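Local structure of tonb-dependent siderophore receptor (Acinetobacter baumannii, 5FP1) at residues A[410-415]-A[448-453]. The protein probably takes up iron across the outer membrane by binding ferric siderophores, and may bind ferric enterobactin with micromolar affinity. Sequence-based numbering, arbitrary orientation.
Sequences PDFDAT and QNFLAT. With C8E ((hydroxyethyloxy)tri(ethyloxy)octane), chain G; C8E ((hydroxyethyloxy)tri(ethyloxy)octane), chain D.
In a hairpin of the beta-barrel wall, strands 405-428 and 433-450 run antiparallel, and Asp413 and Asn449 face each other as a hydrogen-bonded pair. Each backbone N of this pair donates to the other's O, and farther along Leu451 N reaches Asp411 O at 3.0 Å. A water bridges Asp411 O and Leu451 O where the pairing ends.

Asp413 and Asn449 also join through their side chains: Asn449 ND2 gives a hydrogen to the syn lone pair of Asp413 OD1 at 2.8 Å, with carboxylate and amide planes 81° apart. An amide suits this place because it can donate to the carboxylate while its OD1 bonds Thr460 OG1 on the next strand.

The other face carries Phe412, Ala414, Gln448 and Phe450. The single methyl of Ala414 lets Gln448 come close: Gln448 CG lies 3.2 Å from Ala414 CB, a tight contact. The glutamine runs on extended beyond CG, and its NE2 lies over one face of the Phe412 ring, 3.6 Å above the plane and offset toward the rim, the amide 20° from parallel to it. Phe450 runs beside Phe412, pointing the same way, their planes oblique at 59°, and Phe450 CD1 is 3.8 Å from Phe412 CB. Trp501 and Ile508, from loops, touch Phe412 and Gln448 respectively.

On the side of Asp413 and Asn449, Leu451 CD1 packs against Pro410 CG at 3.7 Å, and these apolar residues suit the octyl chain of a detergent molecule, whose C6 is 3.6 Å from Leu451 CD2. Across strand 405-428, a classic beta bulge sets Asp411 and Phe412 against the single Lys362 of strand 346-368. A long antiparallel hairpin with detergent on one face and loop residues against the other is typical of the 22-stranded transmembrane barrel of TonB-dependent receptors.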
loop_
_atom_site.group_PDB
_atom_site.type_symbol
_atom_site.label_atom_id
_atom_site.label_comp_id
_atom_site.label_asym_id
_atom_site.label_seq_id
_atom_site.Cartn_x
_atom_site.Cartn_y
_atom_site.Cartn_z
ATOM N N PRO A 410 19.809 10.865 16.871
ATOM C CA PRO A 410 20.142 10.084 15.671
ATOM C C PRO A 410 20.379 8.628 16.030
ATOM O O PRO A 410 20.859 8.350 17.115
ATOM C CB PRO A 410 21.428 10.756 15.160
ATOM C CG PRO A 410 22.094 11.247 16.421
ATOM C CD PRO A 410 20.972 11.623 17.378
ATOM N N ASP A 411 20.015 7.695 15.143
ATOM C CA ASP A 411 20.161 6.263 15.424
ATOM C C ASP A 411 21.062 5.547 14.417
ATOM O O ASP A 411 21.996 4.821 14.815
ATOM C CB ASP A 411 18.811 5.546 15.487
ATOM C CG ASP A 411 17.945 6.043 16.632
ATOM O OD1 ASP A 411 18.449 6.128 17.779
ATOM O OD2 ASP A 411 16.762 6.347 16.391
ATOM N N PHE A 412 20.810 5.738 13.133
ATOM C CA PHE A 412 21.605 5.067 12.096
ATOM C C PHE A 412 21.411 5.698 10.748
ATOM O O PHE A 412 20.526 6.535 10.560
ATOM C CB PHE A 412 21.280 3.563 11.988
ATOM C CG PHE A 412 19.829 3.251 11.676
ATOM C CD1 PHE A 412 19.344 3.329 10.395
ATOM C CD2 PHE A 412 18.966 2.840 12.689
ATOM C CE1 PHE A 412 18.001 3.039 10.107
ATOM C CE2 PHE A 412 17.639 2.531 12.418
ATOM C CZ PHE A 412 17.152 2.627 11.129
ATOM N N ASP A 413 22.237 5.280 9.794
ATOM C CA ASP A 413 21.950 5.565 8.389
ATOM C C ASP A 413 21.976 4.276 7.605
ATOM O O ASP A 413 22.504 3.280 8.073
ATOM C CB ASP A 413 22.870 6.615 7.757
ATOM C CG ASP A 413 24.342 6.166 7.671
ATOM O OD1 ASP A 413 24.632 4.983 7.456
ATOM O OD2 ASP A 413 25.195 7.042 7.785
ATOM N N ALA A 414 21.417 4.316 6.402
ATOM C CA ALA A 414 21.277 3.111 5.576
ATOM C C ALA A 414 21.418 3.435 4.112
ATOM O O ALA A 414 20.866 4.399 3.646
ATOM C CB ALA A 414 19.928 2.453 5.814
ATOM N N THR A 415 22.104 2.564 3.387
ATOM C CA THR A 415 22.303 2.712 1.959
ATOM C C THR A 415 21.969 1.413 1.255
ATOM O O THR A 415 22.484 0.349 1.612
ATOM C CB THR A 415 23.757 3.097 1.667
ATOM O OG1 THR A 415 24.035 4.329 2.333
ATOM C CG2 THR A 415 23.995 3.281 0.166
ATOM N N GLN A 448 23.992 -0.659 6.743
ATOM C CA GLN A 448 23.451 0.191 7.761
ATOM C C GLN A 448 24.486 0.440 8.831
ATOM O O GLN A 448 25.030 -0.500 9.376
ATOM C CB GLN A 448 22.195 -0.436 8.364
ATOM C CG GLN A 448 20.977 0.020 7.627
ATOM C CD GLN A 448 19.649 -0.408 8.217
ATOM O OE1 GLN A 448 18.811 -0.841 7.472
ATOM N NE2 GLN A 448 19.443 -0.226 9.500
ATOM N N ASN A 449 24.754 1.716 9.099
ATOM C CA ASN A 449 25.710 2.142 10.130
ATOM C C ASN A 449 24.980 2.575 11.406
ATOM O O ASN A 449 24.282 3.598 11.409
ATOM C CB ASN A 449 26.554 3.299 9.589
ATOM C CG ASN A 449 27.334 2.907 8.340
ATOM O OD1 ASN A 449 28.116 1.960 8.364
ATOM N ND2 ASN A 449 27.096 3.605 7.245
ATOM N N PHE A 450 25.119 1.795 12.476
ATOM C CA PHE A 450 24.419 2.056 13.716
ATOM C C PHE A 450 25.311 2.806 14.698
ATOM O O PHE A 450 26.437 2.363 14.975
ATOM C CB PHE A 450 24.008 0.758 14.375
ATOM C CG PHE A 450 23.024 -0.047 13.576
ATOM C CD1 PHE A 450 21.657 0.202 13.686
ATOM C CD2 PHE A 450 23.454 -1.022 12.701
ATOM C CE1 PHE A 450 20.736 -0.538 12.942
ATOM C CE2 PHE A 450 22.551 -1.760 11.948
ATOM C CZ PHE A 450 21.185 -1.524 12.073
ATOM N N LEU A 451 24.810 3.911 15.235
ATOM C CA LEU A 451 25.501 4.614 16.327
ATOM C C LEU A 451 25.468 3.779 17.582
ATOM O O LEU A 451 24.586 2.918 17.750
ATOM C CB LEU A 451 24.854 5.973 16.596
ATOM C CG LEU A 451 24.885 6.970 15.431
ATOM C CD1 LEU A 451 24.047 8.193 15.780
ATOM C CD2 LEU A 451 26.308 7.393 15.039
ATOM N N ALA A 452 26.454 4.000 18.458
ATOM C CA ALA A 452 26.477 3.364 19.769
ATOM C C ALA A 452 25.221 3.692 20.539
ATOM O O ALA A 452 24.677 4.784 20.428
ATOM C CB ALA A 452 27.699 3.808 20.596
ATOM N N THR A 453 24.776 2.725 21.324
ATOM C CA THR A 453 23.667 2.887 22.250
ATOM C C THR A 453 24.179 2.634 23.651
ATOM O O THR A 453 25.356 2.344 23.842
ATOM C CB THR A 453 22.542 1.883 21.948
ATOM O OG1 THR A 453 22.991 0.536 22.225
ATOM C CG2 THR A 453 22.114 1.973 20.481
HETATM C C1 C8E G . 21.281 9.725 11.592
HETATM C C2 C8E G . 22.692 9.568 11.030
HETATM C C3 C8E G . 23.466 8.505 11.792
HETATM C C4 C8E G . 24.906 8.342 11.323
HETATM C C5 C8E G . 25.355 6.882 11.352
HETATM C C6 C8E G . 26.868 6.757 11.588
HETATM C C7 C8E G . 27.711 6.947 10.331
HETATM C C8 C8E G . 29.171 6.594 10.622
HETATM O O9 C8E G . 29.695 5.728 9.615
HETATM C C1 C8E D . 16.762 12.785 9.549
HETATM C C2 C8E D . 17.079 11.931 10.759
HETATM C C3 C8E D . 17.822 12.788 11.776
HETATM C C4 C8E D . 17.244 12.628 13.167
HETATM C C5 C8E D . 18.270 12.922 14.251
HETATM C C6 C8E D . 18.875 14.310 14.140
HETATM C C7 C8E D . 19.848 14.517 15.288
HETATM C C8 C8E D . 19.712 15.893 15.920
HETATM O O9 C8E D . 20.654 15.976 16.993
HETATM O O HOH W 1 21.993 3.253 17.044
#